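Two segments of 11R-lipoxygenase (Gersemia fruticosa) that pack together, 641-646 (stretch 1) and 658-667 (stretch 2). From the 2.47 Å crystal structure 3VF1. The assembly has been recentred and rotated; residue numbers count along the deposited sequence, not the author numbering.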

ATOM      1  N   PHE A 641       8.852  -2.890   9.864  1.00 38.37           N
ATOM      2  CA  PHE A 641       7.427  -2.834  10.161  1.00 36.29           C
ATOM      3  C   PHE A 641       7.045  -1.559  10.908  1.00 34.52           C
ATOM      4  O   PHE A 641       7.909  -0.792  11.330  1.00 37.56           O
ATOM      5  N   LEU A 642       5.744  -1.343  11.062  1.00 31.53           N
ATOM      6  CA  LEU A 642       5.226  -0.070  11.551  1.00 31.45           C
ATOM      7  C   LEU A 642       5.876   0.360  12.860  1.00 35.34           C
ATOM      8  O   LEU A 642       5.826  -0.362  13.858  1.00 33.53           O
ATOM      9  N   GLY A 643       6.483   1.543  12.846  1.00 36.69           N
ATOM     10  CA  GLY A 643       7.096   2.102  14.037  1.00 41.24           C
ATOM     11  C   GLY A 643       8.590   1.845  14.111  1.00 41.89           C
ATOM     12  O   GLY A 643       9.313   2.562  14.802  1.00 45.37           O
ATOM     13  N   ASP A 644       9.055   0.821  13.404  1.00 40.25           N
ATOM     14  CA  ASP A 644      10.475   0.496  13.376  1.00 39.64           C
ATOM     15  C   ASP A 644      11.206   1.417  12.407  1.00 43.31           C
ATOM     16  O   ASP A 644      11.268   1.150  11.208  1.00 47.45           O
ATOM     17  N   TYR A 645      11.759   2.501  12.942  1.00 47.09           N
ATOM     18  CA  TYR A 645      12.461   3.493  12.136  1.00 47.12           C
ATOM     19  C   TYR A 645      13.969   3.365  12.321  1.00 48.04           C
ATOM     20  O   TYR A 645      14.607   4.236  12.909  1.00 45.84           O
ATOM     21  N   ALA A 646      14.535   2.273  11.819  1.00 46.95           N
ATOM     22  CA  ALA A 646      15.967   2.024  11.956  1.00 50.71           C
ATOM     23  C   ALA A 646      16.777   3.011  11.124  1.00 46.70           C
ATOM     24  O   ALA A 646      17.843   3.460  11.544  1.00 43.49           O
ATOM     25  N   ALA A 658       8.767  11.432  20.397  1.00 27.70           N
ATOM     26  CA  ALA A 658       7.480  11.226  19.747  1.00 32.19           C
ATOM     27  C   ALA A 658       7.416   9.831  19.132  1.00 33.34           C
ATOM     28  O   ALA A 658       6.411   9.129  19.259  1.00 30.16           O
ATOM     29  N   MET A 659       8.499   9.438  18.469  1.00 28.73           N
ATOM     30  CA  MET A 659       8.590   8.128  17.842  1.00 27.30           C
ATOM     31  C   MET A 659       8.528   7.004  18.876  1.00 28.06           C
ATOM     32  O   MET A 659       7.929   5.961  18.629  1.00 31.44           O
ATOM     33  N   ALA A 660       9.149   7.215  20.031  1.00 28.44           N
ATOM     34  CA  ALA A 660       9.165   6.199  21.078  1.00 28.95           C
ATOM     35  C   ALA A 660       7.773   6.026  21.679  1.00 28.34           C
ATOM     36  O   ALA A 660       7.351   4.910  21.978  1.00 28.58           O
ATOM     37  N   LYS A 661       7.069   7.137  21.858  1.00 27.75           N
ATOM     38  CA  LYS A 661       5.700   7.112  22.359  1.00 29.55           C
ATOM     39  C   LYS A 661       4.813   6.370  21.364  1.00 33.78           C
ATOM     40  O   LYS A 661       3.904   5.629  21.746  1.00 34.35           O
ATOM     41  N   PHE A 662       5.095   6.585  20.084  1.00 32.07           N
ATOM     42  CA  PHE A 662       4.406   5.903  18.997  1.00 29.20           C
ATOM     43  C   PHE A 662       4.563   4.390  19.143  1.00 29.93           C
ATOM     44  O   PHE A 662       3.578   3.653  19.157  1.00 30.44           O
ATOM     45  N   LYS A 663       5.807   3.936  19.269  1.00 28.91           N
ATOM     46  CA  LYS A 663       6.093   2.511  19.412  1.00 29.70           C
ATOM     47  C   LYS A 663       5.429   1.922  20.654  1.00 28.53           C
ATOM     48  O   LYS A 663       5.041   0.755  20.664  1.00 32.74           O
ATOM     49  N   SER A 664       5.302   2.730  21.701  1.00 27.43           N
ATOM     50  CA  SER A 664       4.684   2.273  22.941  1.00 27.93           C
ATOM     51  C   SER A 664       3.178   2.109  22.755  1.00 31.34           C
ATOM     52  O   SER A 664       2.574   1.181  23.292  1.00 31.69           O
ATOM     53  N   ASN A 665       2.576   3.015  21.993  1.00 28.35           N
ATOM     54  CA  ASN A 665       1.151   2.934  21.703  1.00 32.11           C
ATOM     55  C   ASN A 665       0.840   1.751  20.794  1.00 33.73           C
ATOM     56  O   ASN A 665      -0.218   1.134  20.907  1.00 30.59           O
ATOM     57  N   LEU A 666       1.767   1.443  19.892  1.00 31.81           N
ATOM     58  CA  LEU A 666       1.620   0.299  19.003  1.00 28.75           C
ATOM     59  C   LEU A 666       1.721  -1.000  19.789  1.00 27.58           C
ATOM     60  O   LEU A 666       0.963  -1.940  19.553  1.00 31.13           O
ATOM     61  N   ALA A 667       2.660  -1.045  20.727  1.00 29.05           N
ATOM     62  CA  ALA A 667       2.852  -2.221  21.561  1.00 29.38           C
ATOM     63  C   ALA A 667       1.581  -2.534  22.346  1.00 30.65           C
ATOM     64  O   ALA A 667       1.286  -3.695  22.626  1.00 32.81           O
TER

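A tight turn in an irregular segment packs against one side of a helix through a small, largely apolar contact, with 351 Å² buried over both sides and no hydrogen bond passing between the two stretches. Stretch 2 is helical throughout, held by i to i+4 backbone bonds such as Phe662 N to Ala658 O and Leu666 N to Phe662 O, both 3.0 Å. Stretch 1 bends through a type II beta turn from Phe641 to Asp644, closed by the hydrogen bond from Asp644 N to Phe641 O at 2.9 Å. The backbones come closest at Gly643 and Lys663, whose CA atoms lie 5.5 Å apart.

The helix contributes Met659, Phe662 and Leu666, whose CA-to-CB bonds all point toward the turn; their spacing of three and four residues places them along the same side of the helix. Lys663 starts out sideways, but the end of its side chain comes nearer. Gly643 lets the turn settle close to these residues. Its CA is 4.0 Å from Phe662 CE2 and 3.9 Å from Leu666 CD1, and an ideal CB here would fall only 2.8 Å from Leu666 CD1, a clash. Its phi/psi of 97/-22 would also jam a CB against the carbonyl oxygen of Leu642, so the backbone by itself calls for glycine.

Leu642 (chi1 t, chi2 p) leaves its backbone sideways, yet its end approaches the helix. Its CG lies 3.9 Å from Leu666 CD1, and its CD1 reaches the edge of the Phe662 ring, near the ring plane, at 4.4 Å from CZ. Leu666 (chi1 m, chi2 t) also brings CD1 to 3.4 Å from the carbonyl O of Leu642, so one methyl group meets both the backbone and the side chain of that residue. Phe662 takes chi1 t with chi2 at 46°, and its buried ring is met by Leu642, Gly643 and Tyr645.

Tyr645 (chi1 m, chi2 -53°) points toward the helix and has the largest area covered by the other stretch, 68 Å². Its CE2 lies 4.2 Å from Phe662 CD2, and its OH is 3.8 Å from Phe662 CE2, an approach oblique to the phenylalanine ring. The hydroxyl is hydrogen-bonded elsewhere in the structure. Met659, with chi angles m, t and p, curls its terminal methyl to 3.9 Å between CE and Tyr645 CD2; its SD sits 5.1 Å from the centroid of the Tyr645 ring, an oblique sulfur-aromatic approach 53° off the ring normal.

Lys663 (m, t, p, t), which is exposed, lays the aliphatic part of its chain over the turn, with CD 3.5 Å from Gly643 O. This is a packing contact of a methylene against a carbonyl, and the lysine forms no salt bridge across the contact. Asp644 (chi1 t) points away from the helix. No water or bound group figures among the contacts, and the fit rests on the close packing of apolar groups around the turn.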

ATOM      1  CB  PHE A 641       7.004  -4.083  10.936  1.00 32.49           C
ATOM      2  CG  PHE A 641       7.174  -5.355  10.152  1.00 34.79           C
ATOM      3  CD1 PHE A 641       6.294  -5.673   9.132  1.00 32.79           C
ATOM      4  CD2 PHE A 641       8.220  -6.221  10.424  1.00 38.65           C
ATOM      5  CE1 PHE A 641       6.448  -6.834   8.401  1.00 39.10           C
ATOM      6  CE2 PHE A 641       8.379  -7.386   9.696  1.00 39.75           C
ATOM      7  CZ  PHE A 641       7.492  -7.691   8.684  1.00 42.76           C
ATOM      8  CB  LEU A 642       3.708  -0.146  11.730  1.00 29.98           C
ATOM      9  CG  LEU A 642       3.021   1.190  12.013  1.00 27.58           C
ATOM     10  CD1 LEU A 642       3.252   2.170  10.866  1.00 29.10           C
ATOM     11  CD2 LEU A 642       1.534   0.987  12.255  1.00 29.84           C
ATOM     12  CB  ASP A 644      10.687  -0.965  12.975  1.00 44.30           C
ATOM     13  CG  ASP A 644      12.153  -1.330  12.855  1.00 48.13           C
ATOM     14  OD1 ASP A 644      12.994  -0.640  13.467  1.00 51.00           O
ATOM     15  OD2 ASP A 644      12.464  -2.312  12.150  1.00 52.27           O
ATOM     16  CB  TYR A 645      12.011   4.899  12.532  1.00 41.74           C
ATOM     17  CG  TYR A 645      10.557   5.193  12.232  1.00 42.33           C
ATOM     18  CD1 TYR A 645      10.034   4.993  10.959  1.00 45.39           C
ATOM     19  CD2 TYR A 645       9.706   5.667  13.222  1.00 37.77           C
ATOM     20  CE1 TYR A 645       8.705   5.264  10.681  1.00 40.66           C
ATOM     21  CE2 TYR A 645       8.376   5.939  12.953  1.00 37.80           C
ATOM     22  CZ  TYR A 645       7.882   5.736  11.683  1.00 40.76           C
ATOM     23  OH  TYR A 645       6.560   6.005  11.414  1.00 35.92           O
ATOM     24  CB  ALA A 646      16.296   0.597  11.550  1.00 56.46           C
ATOM     25  CB  ALA A 658       7.252  12.284  18.683  1.00 28.61           C
ATOM     26  CB  MET A 659       9.885   8.019  17.034  1.00 27.48           C
ATOM     27  CG  MET A 659       9.814   8.674  15.664  1.00 32.23           C
ATOM     28  SD  MET A 659      11.438   8.980  14.936  1.00 44.89           S
ATOM     29  CE  MET A 659      12.322   7.498  15.417  1.00 45.14           C
ATOM     30  CB  ALA A 660      10.172   6.566  22.156  1.00 24.67           C
ATOM     31  CB  LYS A 661       5.197   8.541  22.557  1.00 31.67           C
ATOM     32  CG  LYS A 661       3.721   8.663  22.902  1.00 38.06           C
ATOM     33  CD  LYS A 661       3.266  10.110  22.779  1.00 45.31           C
ATOM     34  CE  LYS A 661       1.762  10.248  22.929  1.00 55.29           C
ATOM     35  NZ  LYS A 661       1.300  11.608  22.535  1.00 45.25           N
ATOM     36  CB  PHE A 662       4.988   6.385  17.664  1.00 28.29           C
ATOM     37  CG  PHE A 662       4.248   5.902  16.448  1.00 28.71           C
ATOM     38  CD1 PHE A 662       2.866   5.963  16.377  1.00 29.32           C
ATOM     39  CD2 PHE A 662       4.948   5.416  15.355  1.00 29.93           C
ATOM     40  CE1 PHE A 662       2.199   5.528  15.243  1.00 28.29           C
ATOM     41  CE2 PHE A 662       4.288   4.984  14.222  1.00 32.47           C
ATOM     42  CZ  PHE A 662       2.913   5.041  14.166  1.00 28.11           C
ATOM     43  CB  LYS A 663       7.604   2.273  19.473  1.00 27.65           C
ATOM     44  CG  LYS A 663       8.344   2.685  18.209  1.00 40.20           C
ATOM     45  CD  LYS A 663       9.817   2.310  18.267  1.00 44.42           C
ATOM     46  CE  LYS A 663      10.011   0.802  18.264  1.00 51.78           C
ATOM     47  NZ  LYS A 663      11.448   0.428  18.151  1.00 63.83           N
ATOM     48  CB  SER A 664       4.967   3.254  24.078  1.00 31.53           C
ATOM     49  OG  SER A 664       4.392   2.804  25.295  1.00 33.81           O
ATOM     50  CB  ASN A 665       0.658   4.230  21.062  1.00 31.70           C
ATOM     51  CG  ASN A 665       0.588   5.379  22.047  1.00 31.09           C
ATOM     52  OD1 ASN A 665       0.526   5.169  23.258  1.00 33.20           O
ATOM     53  ND2 ASN A 665       0.589   6.602  21.532  1.00 29.98           N
ATOM     54  CB  LEU A 666       2.689   0.329  17.910  1.00 28.87           C
ATOM     55  CG  LEU A 666       2.586   1.479  16.908  1.00 28.47           C
ATOM     56  CD1 LEU A 666       3.717   1.399  15.891  1.00 27.77           C
ATOM     57  CD2 LEU A 666       1.236   1.470  16.211  1.00 24.60           C
ATOM     58  CB  ALA A 667       4.024  -2.011  22.509  1.00 30.27           C
TER